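Local structure of BIFUNCTIONAL PROTEIN Proline utilization A (PutA) (Corynebacterium freiburgense, 5UX5) at residues 581-586 with 912-917; 918-923 with 938-943; 1015-1020 with 1042-1047. The protein catalyses the two-step oxidation of proline to glutamate, joining an FAD-dependent proline dehydrogenase and an NAD-dependent L-glutamate-gamma-semialdehyde dehydrogenase in one chain. All blocks are in the same frame, centred on the assembly; numbering follows the deposited sequence.

Contact 1: 581-586 with 912-917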
loop_
_atom_site.group_PDB
_atom_site.type_symbol
_atom_site.label_atom_id
_atom_site.label_comp_id
_atom_site.label_asym_id
_atom_site.label_seq_id
_atom_site.Cartn_x
_atom_site.Cartn_y
_atom_site.Cartn_z
ATOM N N LYS A 581 -23.167 5.326 -30.037
ATOM C CA LYS A 581 -23.682 6.406 -29.206
ATOM C C LYS A 581 -24.258 5.834 -27.919
ATOM O O LYS A 581 -25.003 4.842 -27.941
ATOM C CB LYS A 581 -24.760 7.238 -29.941
ATOM C CG LYS A 581 -25.298 8.400 -29.096
ATOM C CD LYS A 581 -26.357 9.275 -29.781
ATOM C CE LYS A 581 -27.652 8.555 -30.067
ATOM N NZ LYS A 581 -28.708 9.481 -30.575
ATOM N N PHE A 582 -23.946 6.490 -26.804
ATOM C CA PHE A 582 -24.347 6.021 -25.481
ATOM C C PHE A 582 -25.600 6.756 -25.021
ATOM O O PHE A 582 -25.749 7.955 -25.253
ATOM C CB PHE A 582 -23.203 6.220 -24.485
ATOM C CG PHE A 582 -23.530 5.868 -23.068
ATOM C CD1 PHE A 582 -23.580 4.528 -22.657
ATOM C CD2 PHE A 582 -23.722 6.870 -22.119
ATOM C CE1 PHE A 582 -23.836 4.188 -21.334
ATOM C CE2 PHE A 582 -23.986 6.540 -20.795
ATOM C CZ PHE A 582 -24.038 5.188 -20.407
ATOM N N THR A 583 -26.521 6.017 -24.417
ATOM C CA THR A 583 -27.717 6.593 -23.807
ATOM C C THR A 583 -27.790 6.109 -22.370
ATOM O O THR A 583 -27.967 4.894 -22.141
ATOM C CB THR A 583 -28.969 6.202 -24.586
ATOM O OG1 THR A 583 -28.831 6.680 -25.928
ATOM C CG2 THR A 583 -30.222 6.805 -23.945
ATOM N N PRO A 584 -27.659 6.995 -21.389
ATOM C CA PRO A 584 -27.650 6.551 -19.988
ATOM C C PRO A 584 -28.996 6.038 -19.515
ATOM O O PRO A 584 -30.057 6.407 -20.026
ATOM C CB PRO A 584 -27.268 7.815 -19.212
ATOM C CG PRO A 584 -27.670 8.966 -20.121
ATOM C CD PRO A 584 -27.388 8.437 -21.522
ATOM N N HIS A 585 -28.924 5.157 -18.523
ATOM C CA HIS A 585 -30.039 4.822 -17.651
ATOM C C HIS A 585 -30.632 6.092 -17.036
ATOM O O HIS A 585 -29.956 7.125 -16.939
ATOM C CB HIS A 585 -29.554 3.906 -16.512
ATOM C CG HIS A 585 -29.090 2.554 -16.949
ATOM N ND1 HIS A 585 -28.137 1.842 -16.253
ATOM C CD2 HIS A 585 -29.479 1.761 -17.973
ATOM C CE1 HIS A 585 -27.934 0.679 -16.847
ATOM N NE2 HIS A 585 -28.740 0.606 -17.891
ATOM N N ASN A 586 -31.878 6.018 -16.576
ATOM C CA ASN A 586 -32.458 7.114 -15.817
ATOM C C ASN A 586 -32.164 7.035 -14.321
ATOM O O ASN A 586 -31.978 8.079 -13.682
ATOM C CB ASN A 586 -33.957 7.150 -16.071
ATOM C CG ASN A 586 -34.265 7.512 -17.506
ATOM O OD1 ASN A 586 -33.506 8.259 -18.133
ATOM N ND2 ASN A 586 -35.369 7.002 -18.035
ATOM N N THR A 912 -27.018 2.111 -22.398
ATOM C CA THR A 912 -27.096 1.231 -23.553
ATOM C C THR A 912 -26.420 1.908 -24.726
ATOM O O THR A 912 -26.432 3.133 -24.820
ATOM C CB THR A 912 -28.541 0.906 -23.894
ATOM O OG1 THR A 912 -29.314 2.113 -23.867
ATOM C CG2 THR A 912 -29.104 -0.093 -22.878
ATOM N N TRP A 913 -25.829 1.106 -25.614
ATOM C CA TRP A 913 -25.124 1.606 -26.788
ATOM C C TRP A 913 -25.833 1.179 -28.068
ATOM O O TRP A 913 -26.432 0.100 -28.140
ATOM C CB TRP A 913 -23.671 1.110 -26.824
ATOM C CG TRP A 913 -22.797 1.703 -25.762
ATOM C CD1 TRP A 913 -22.708 1.310 -24.466
ATOM C CD2 TRP A 913 -21.898 2.817 -25.902
ATOM N NE1 TRP A 913 -21.806 2.096 -23.783
ATOM C CE2 TRP A 913 -21.298 3.032 -24.639
ATOM C CE3 TRP A 913 -21.554 3.660 -26.967
ATOM C CZ2 TRP A 913 -20.379 4.059 -24.410
ATOM C CZ3 TRP A 913 -20.629 4.668 -26.743
ATOM C CH2 TRP A 913 -20.053 4.859 -25.478
ATOM N N GLU A 914 -25.740 2.033 -29.088
ATOM C CA GLU A 914 -26.311 1.742 -30.394
ATOM C C GLU A 914 -25.327 2.104 -31.491
ATOM O O GLU A 914 -24.587 3.081 -31.372
ATOM C CB GLU A 914 -27.614 2.513 -30.616
ATOM C CG GLU A 914 -27.468 4.041 -30.656
ATOM C CD GLU A 914 -28.803 4.765 -30.860
ATOM O OE1 GLU A 914 -29.697 4.228 -31.550
ATOM O OE2 GLU A 914 -28.971 5.872 -30.315
ATOM N N ASP A 915 -25.321 1.322 -32.568
ATOM C CA ASP A 915 -24.556 1.721 -33.746
ATOM C C ASP A 915 -25.083 3.048 -34.311
ATOM O O ASP A 915 -26.282 3.338 -34.255
ATOM C CB ASP A 915 -24.620 0.621 -34.813
ATOM C CG ASP A 915 -23.679 -0.538 -34.538
ATOM O OD1 ASP A 915 -22.527 -0.297 -34.145
ATOM O OD2 ASP A 915 -24.082 -1.703 -34.707
ATOM N N ILE A 916 -24.172 3.878 -34.822
ATOM C CA ILE A 916 -24.533 5.076 -35.575
ATOM C C ILE A 916 -23.917 4.998 -36.968
ATOM O O ILE A 916 -23.075 4.151 -37.258
ATOM C CB ILE A 916 -24.117 6.390 -34.878
ATOM C CG1 ILE A 916 -22.605 6.511 -34.715
ATOM C CG2 ILE A 916 -24.842 6.581 -33.559
ATOM C CD1 ILE A 916 -22.215 7.752 -33.880
ATOM N N GLU A 917 -24.389 5.873 -37.851
ATOM C CA GLU A 917 -23.803 5.989 -39.181
ATOM C C GLU A 917 -22.503 6.769 -39.085
ATOM O O GLU A 917 -22.442 7.834 -38.454
ATOM C CB GLU A 917 -24.767 6.663 -40.134
ATOM C CG GLU A 917 -26.121 6.001 -40.156
ATOM C CD GLU A 917 -26.865 6.274 -41.444
ATOM O OE1 GLU A 917 -27.725 5.438 -41.815
ATOM O OE2 GLU A 917 -26.571 7.315 -42.089
#
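K581 buries more surface here than any other residue; it pairs with E914, directly across an antiparallel strand pair. Their backbones bond both ways, K581 N to E914 O at 3.0 Å and E914 N back to K581 O. The two side chains run alongside each other in the same direction: K581 is extended with CG anti to its own N, then bends at chi3 (66°), which brings CE alongside the carboxylate. The salt bridge itself is long, 3.6 Å from K581 NZ to E914 OE2. At the root of the lysine side chain, I916 CG2 meets K581 CB at 3.7 Å.

T912 is next. It pairs with T583 through T583 N to T912 O (2.9 Å) and a return bond from T912 N that reaches T583 O from above its carbonyl plane.

F582 and W913 meet on the other sheet face. F582 CB sits over the six-membered ring of W913, 3.5 Å from its centroid, while the two aromatic rings cross obliquely; W913 NE1 is bonded to A908 O. Strand 912-915 thus adds an antiparallel neighbour to strand 580-591, which otherwise pairs in parallel in the Rossmann-type sheet of the aldehyde dehydrogenase fold.

Contact 2: 918-923 with 938-943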
loop_
_atom_site.group_PDB
_atom_site.type_symbol
_atom_site.label_atom_id
_atom_site.label_comp_id
_atom_site.label_asym_id
_atom_site.label_seq_id
_atom_site.Cartn_x
_atom_site.Cartn_y
_atom_site.Cartn_z
ATOM N N SER A 918 -21.451 6.213 -39.667
ATOM C CA SER A 918 -20.154 6.862 -39.619
ATOM C C SER A 918 -19.328 6.337 -40.773
ATOM O O SER A 918 -19.617 5.280 -41.335
ATOM C CB SER A 918 -19.445 6.598 -38.289
ATOM O OG SER A 918 -19.157 5.212 -38.152
ATOM N N ASP A 919 -18.276 7.056 -41.102
ATOM C CA ASP A 919 -17.391 6.568 -42.134
ATOM C C ASP A 919 -16.215 5.889 -41.465
ATOM O O ASP A 919 -15.599 6.447 -40.554
ATOM C CB ASP A 919 -16.950 7.682 -43.079
ATOM C CG ASP A 919 -17.835 7.766 -44.329
ATOM O OD1 ASP A 919 -17.739 6.857 -45.190
ATOM O OD2 ASP A 919 -18.611 8.737 -44.451
ATOM N N VAL A 920 -15.960 4.656 -41.879
ATOM C CA VAL A 920 -14.871 3.843 -41.363
ATOM C C VAL A 920 -13.572 4.254 -42.043
ATOM O O VAL A 920 -13.555 4.483 -43.260
ATOM C CB VAL A 920 -15.166 2.356 -41.586
ATOM C CG1 VAL A 920 -13.972 1.508 -41.171
ATOM C CG2 VAL A 920 -16.391 1.964 -40.813
ATOM N N PRO A 921 -12.471 4.388 -41.312
ATOM C CA PRO A 921 -11.192 4.689 -41.965
ATOM C C PRO A 921 -10.650 3.466 -42.694
ATOM O O PRO A 921 -11.126 2.339 -42.538
ATOM C CB PRO A 921 -10.283 5.082 -40.806
ATOM C CG PRO A 921 -10.839 4.325 -39.640
ATOM C CD PRO A 921 -12.337 4.246 -39.856
ATOM N N SER A 922 -9.648 3.703 -43.529
ATOM C CA SER A 922 -8.984 2.605 -44.224
ATOM C C SER A 922 -8.019 1.899 -43.266
ATOM O O SER A 922 -6.987 2.466 -42.891
ATOM C CB SER A 922 -8.284 3.131 -45.472
ATOM O OG SER A 922 -9.236 3.693 -46.371
ATOM N N VAL A 923 -8.344 0.657 -42.878
ATOM C CA VAL A 923 -7.441 -0.204 -42.108
ATOM C C VAL A 923 -7.437 -1.576 -42.759
ATOM O O VAL A 923 -8.467 -2.037 -43.255
ATOM C CB VAL A 923 -7.819 -0.349 -40.608
ATOM C CG1 VAL A 923 -7.648 0.969 -39.843
ATOM C CG2 VAL A 923 -9.209 -0.926 -40.434
ATOM N N LEU A 938 -21.578 -6.848 -41.818
ATOM C CA LEU A 938 -20.476 -7.666 -41.328
ATOM C C LEU A 938 -19.129 -7.080 -41.704
ATOM O O LEU A 938 -18.179 -7.193 -40.927
ATOM C CB LEU A 938 -20.606 -9.097 -41.833
ATOM C CG LEU A 938 -21.842 -9.793 -41.254
ATOM C CD1 LEU A 938 -22.167 -11.040 -42.022
ATOM C CD2 LEU A 938 -21.590 -10.110 -39.784
ATOM N N LYS A 939 -19.018 -6.442 -42.867
ATOM C CA LYS A 939 -17.766 -5.760 -43.176
ATOM C C LYS A 939 -17.534 -4.601 -42.215
ATOM O O LYS A 939 -16.406 -4.357 -41.775
ATOM C CB LYS A 939 -17.750 -5.287 -44.627
ATOM C CG LYS A 939 -17.677 -6.431 -45.658
ATOM C CD LYS A 939 -17.689 -5.877 -47.084
ATOM C CE LYS A 939 -17.577 -6.968 -48.156
ATOM N NZ LYS A 939 -18.594 -8.048 -48.033
ATOM N N ARG A 940 -18.596 -3.905 -41.840
ATOM C CA ARG A 940 -18.440 -2.784 -40.934
ATOM C C ARG A 940 -18.005 -3.265 -39.551
ATOM O O ARG A 940 -17.190 -2.610 -38.894
ATOM C CB ARG A 940 -19.754 -2.009 -40.876
ATOM C CG ARG A 940 -19.734 -0.853 -39.921
ATOM C CD ARG A 940 -21.098 -0.233 -39.824
ATOM N NE ARG A 940 -21.080 0.875 -38.892
ATOM C CZ ARG A 940 -20.532 2.046 -39.193
ATOM N NH1 ARG A 940 -19.966 2.201 -40.385
ATOM N NH2 ARG A 940 -20.524 3.049 -38.315
ATOM N N ALA A 941 -18.528 -4.418 -39.105
ATOM C CA ALA A 941 -18.129 -4.995 -37.824
ATOM C C ALA A 941 -16.726 -5.581 -37.885
ATOM O O ALA A 941 -16.023 -5.597 -36.864
ATOM C CB ALA A 941 -19.121 -6.071 -37.380
ATOM N N ALA A 942 -16.319 -6.126 -39.037
ATOM C CA ALA A 942 -14.953 -6.625 -39.155
ATOM C C ALA A 942 -13.938 -5.501 -39.015
ATOM O O ALA A 942 -12.885 -5.680 -38.393
ATOM C CB ALA A 942 -14.743 -7.338 -40.485
ATOM N N ALA A 943 -14.221 -4.348 -39.622
ATOM C CA ALA A 943 -13.265 -3.246 -39.609
ATOM C C ALA A 943 -13.179 -2.607 -38.240
ATOM O O ALA A 943 -12.082 -2.274 -37.772
ATOM C CB ALA A 943 -13.642 -2.193 -40.654
#
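The flat group that carries this contact is the guanidinium of R940, and it works through its edge. S918 OG and CB both lie near its plane at the rim, on the side of the two terminal nitrogens, whereas the methyl CG2 of V920 comes in obliquely beside NH1, 3.6 Å away.

R940 gets there by being stretched. CG stands anti to the backbone N (chi1 178°) and the chain stays extended as far as NE, so the charged end reaches from helix 936-953 across to the loop that follows strand 911-915. Once there it takes hold of S918 end-on, one nitrogen to each of two atoms. NH2 donates to S918 OG at 2.6 Å, and NH1 donates to S918 O at 3.2 Å. The second bond reaches the carbonyl from above its plane and not along a lone pair, though its oxygen lies close to the guanidinium plane. S918 OG, placed between its own backbone N and carbonyl carbon (chi1 64°), is also hydrogen-bonded to H579 ND1, so the hydroxyl joins the arginine to the segment leading into strand 580-591.

Further along the loop the character changes to apolar. V920 points at the helix, and its CG1 rests on A943 CB at 3.8 Å; V920 also touches L944 in the next helical position. V923 CG2 approaches A943 O, and the valine packs on I947 and R950, about one and two turns on.

Chemically, the loop is held to the helix at one end by a charged, two-pronged grip on neutral acceptors and farther along by small aliphatic contacts. With two bonds the guanidinium is fixed in rotation, and its positive charge would probably polarise the S918 hydroxyl, which H579 ND1 also engages.

Contact 3: 1015-1020 with 1042-1047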
loop_
_atom_site.group_PDB
_atom_site.type_symbol
_atom_site.label_atom_id
_atom_site.label_comp_id
_atom_site.label_asym_id
_atom_site.label_seq_id
_atom_site.Cartn_x
_atom_site.Cartn_y
_atom_site.Cartn_z
ATOM N N ARG A 1015 -21.649 -16.259 -19.638
ATOM C CA ARG A 1015 -22.169 -15.127 -20.385
ATOM C C ARG A 1015 -22.990 -15.680 -21.542
ATOM O O ARG A 1015 -22.531 -16.579 -22.253
ATOM C CB ARG A 1015 -21.033 -14.233 -20.910
ATOM C CG ARG A 1015 -20.309 -13.345 -19.906
ATOM C CD ARG A 1015 -19.212 -12.566 -20.586
ATOM N NE ARG A 1015 -18.364 -11.817 -19.664
ATOM C CZ ARG A 1015 -17.265 -11.154 -20.031
ATOM N NH1 ARG A 1015 -16.864 -11.158 -21.292
ATOM N NH2 ARG A 1015 -16.549 -10.491 -19.139
ATOM N N ILE A 1016 -24.206 -15.169 -21.719
ATOM C CA ILE A 1016 -25.129 -15.677 -22.728
ATOM C C ILE A 1016 -25.500 -14.516 -23.628
ATOM O O ILE A 1016 -26.067 -13.523 -23.151
ATOM C CB ILE A 1016 -26.375 -16.312 -22.098
ATOM C CG1 ILE A 1016 -25.977 -17.460 -21.187
ATOM C CG2 ILE A 1016 -27.254 -16.839 -23.121
ATOM C CD1 ILE A 1016 -26.944 -17.651 -20.045
ATOM N N ARG A 1017 -25.125 -14.609 -24.914
ATOM C CA ARG A 1017 -25.421 -13.560 -25.889
ATOM C C ARG A 1017 -26.737 -13.862 -26.599
ATOM O O ARG A 1017 -26.944 -14.975 -27.095
ATOM C CB ARG A 1017 -24.299 -13.423 -26.918
ATOM C CG ARG A 1017 -24.362 -12.150 -27.756
ATOM C CD ARG A 1017 -24.125 -10.931 -26.885
ATOM N NE ARG A 1017 -24.025 -9.673 -27.635
ATOM C CZ ARG A 1017 -25.033 -8.833 -27.857
ATOM N NH1 ARG A 1017 -26.254 -9.090 -27.409
ATOM N NH2 ARG A 1017 -24.817 -7.718 -28.538
ATOM N N ALA A 1018 -27.619 -12.863 -26.652
ATOM C CA ALA A 1018 -28.910 -12.981 -27.313
ATOM C C ALA A 1018 -28.793 -12.481 -28.744
ATOM O O ALA A 1018 -28.310 -11.364 -28.986
ATOM C CB ALA A 1018 -29.979 -12.175 -26.587
ATOM N N ILE A 1019 -29.219 -13.312 -29.695
ATOM C CA ILE A 1019 -29.279 -12.891 -31.085
ATOM C C ILE A 1019 -30.689 -13.113 -31.614
ATOM O O ILE A 1019 -31.393 -14.040 -31.199
ATOM C CB ILE A 1019 -28.227 -13.628 -31.951
ATOM C CG1 ILE A 1019 -28.552 -15.118 -32.108
ATOM C CG2 ILE A 1019 -26.834 -13.442 -31.372
ATOM C CD1 ILE A 1019 -27.693 -15.785 -33.137
ATOM N N GLY A 1020 -31.100 -12.261 -32.550
ATOM C CA GLY A 1020 -32.383 -12.428 -33.205
ATOM C C GLY A 1020 -33.450 -11.507 -32.640
ATOM O O GLY A 1020 -33.209 -10.676 -31.756
ATOM N N GLY A 1042 -28.962 -6.936 -25.390
ATOM C CA GLY A 1042 -29.063 -5.795 -26.270
ATOM C C GLY A 1042 -28.803 -6.178 -27.709
ATOM O O GLY A 1042 -28.354 -7.300 -28.027
ATOM N N PRO A 1043 -29.042 -5.223 -28.614
ATOM C CA PRO A 1043 -28.752 -5.467 -30.039
ATOM C C PRO A 1043 -27.277 -5.754 -30.261
ATOM O O PRO A 1043 -26.404 -5.248 -29.554
ATOM C CB PRO A 1043 -29.164 -4.163 -30.735
ATOM C CG PRO A 1043 -29.424 -3.158 -29.639
ATOM C CD PRO A 1043 -29.168 -3.797 -28.298
ATOM N N VAL A 1044 -27.006 -6.594 -31.250
ATOM C CA VAL A 1044 -25.635 -6.881 -31.644
ATOM C C VAL A 1044 -25.067 -5.665 -32.356
ATOM O O VAL A 1044 -25.607 -5.217 -33.373
ATOM C CB VAL A 1044 -25.574 -8.127 -32.535
ATOM C CG1 VAL A 1044 -24.155 -8.430 -32.890
ATOM C CG2 VAL A 1044 -26.182 -9.303 -31.800
ATOM N N LEU A 1045 -23.965 -5.132 -31.835
ATOM C CA LEU A 1045 -23.391 -3.907 -32.377
ATOM C C LEU A 1045 -22.299 -4.208 -33.385
ATOM O O LEU A 1045 -21.469 -5.107 -33.189
ATOM C CB LEU A 1045 -22.814 -3.016 -31.288
ATOM C CG LEU A 1045 -23.829 -2.610 -30.246
ATOM C CD1 LEU A 1045 -23.211 -1.576 -29.301
ATOM C CD2 LEU A 1045 -25.093 -2.113 -30.884
ATOM N N ALA A 1046 -22.312 -3.438 -34.470
ATOM C CA ALA A 1046 -21.197 -3.470 -35.397
ATOM C C ALA A 1046 -19.937 -2.975 -34.716
ATOM O O ALA A 1046 -18.850 -3.502 -34.961
ATOM C CB ALA A 1046 -21.522 -2.633 -36.634
ATOM N N ASP A 1047 -20.068 -1.962 -33.851
ATOM C CA ASP A 1047 -18.917 -1.331 -33.215
ATOM C C ASP A 1047 -18.279 -2.296 -32.232
ATOM O O ASP A 1047 -18.756 -2.447 -31.103
ATOM C CB ASP A 1047 -19.314 -0.047 -32.490
ATOM C CG ASP A 1047 -18.094 0.890 -32.248
ATOM O OD1 ASP A 1047 -16.949 0.474 -32.530
ATOM O OD2 ASP A 1047 -18.273 2.026 -31.761
#
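Hydrogen bonds dominate, and all those across the contact come from one side chain, R1017. Its two terminal nitrogens reach successive carbonyls of the loop after strand 1038-1040: NH1 to G1042 O at 2.8 Å, almost straight (176° at the hydrogen), and NH2 to P1043 O at 3.1 Å, more bent. Both oxygens lie in the guanidinium plane, at its edge. Seen from the carbonyls the approach is less regular, since each donor stands above the carbonyl plane, for P1043 by 53°. The arginine reaches them by leaving strand 1015-1018 with CG anti to the backbone N and then folding at chi2 (66°), which turns the end toward the loop. NH1 also bonds to the carbonyl O of I1040, at the end of the neighbouring strand 1038-1040.

The charge is met outside the two segments: R1017 NH2 forms a salt bridge with E1051 OE2. That same carboxylate oxygen accepts from L1045 N, so the acid ties the arginine to the loop a second time.

Van der Waals contacts fill in around this. V1044 CG2 lies over one face of the guanidinium, 3.8 Å above the plane and offset toward the rim, and V1044 CA comes up to NH2. The same methyl touches I1019 CG2 at 4.2 Å, a loose apolar contact, while I1019 also packs on F987 of helix 984-997.

At the end of the loop, D1047 sits at the N-cap of helix 1048-1051, with OD1 bonded to R1049 N. The chemistry implies a buried cation whose terminal nitrogens are shared between backbone carbonyls and the carboxylate of E1051, which would balance the charge. That pairing would probably keep R1017 protonated, and the bonds in its plane hold the guanidinium in one orientation and tie strand 1015-1018 to the loop 1042-1047.

In the fold
The three contacts form one cluster on the same side of the chain's centre. The centres of contacts 1 and 3 are about 14 Å apart. Contact 2 is centred about 18 Å from contact 3 and about 19 Å from contact 1. D915 of contact 1 probably accepts hydrogen bonds from A1046 N (2.5 Å from OD2) and D1047 N (3.0 Å from OD1) in contact 3. I916 O of contact 1 lies 3.0 Å from R940 NH2 of contact 2, where R940 and A941 also pack on A1046. Strand 580-591 runs on to where the NAD pocket residues begin; in sequence, 912-917 and the segments of contacts 2 and 3 follow the ranges supplying the FAD (232-422) and NAD (591-821) pockets.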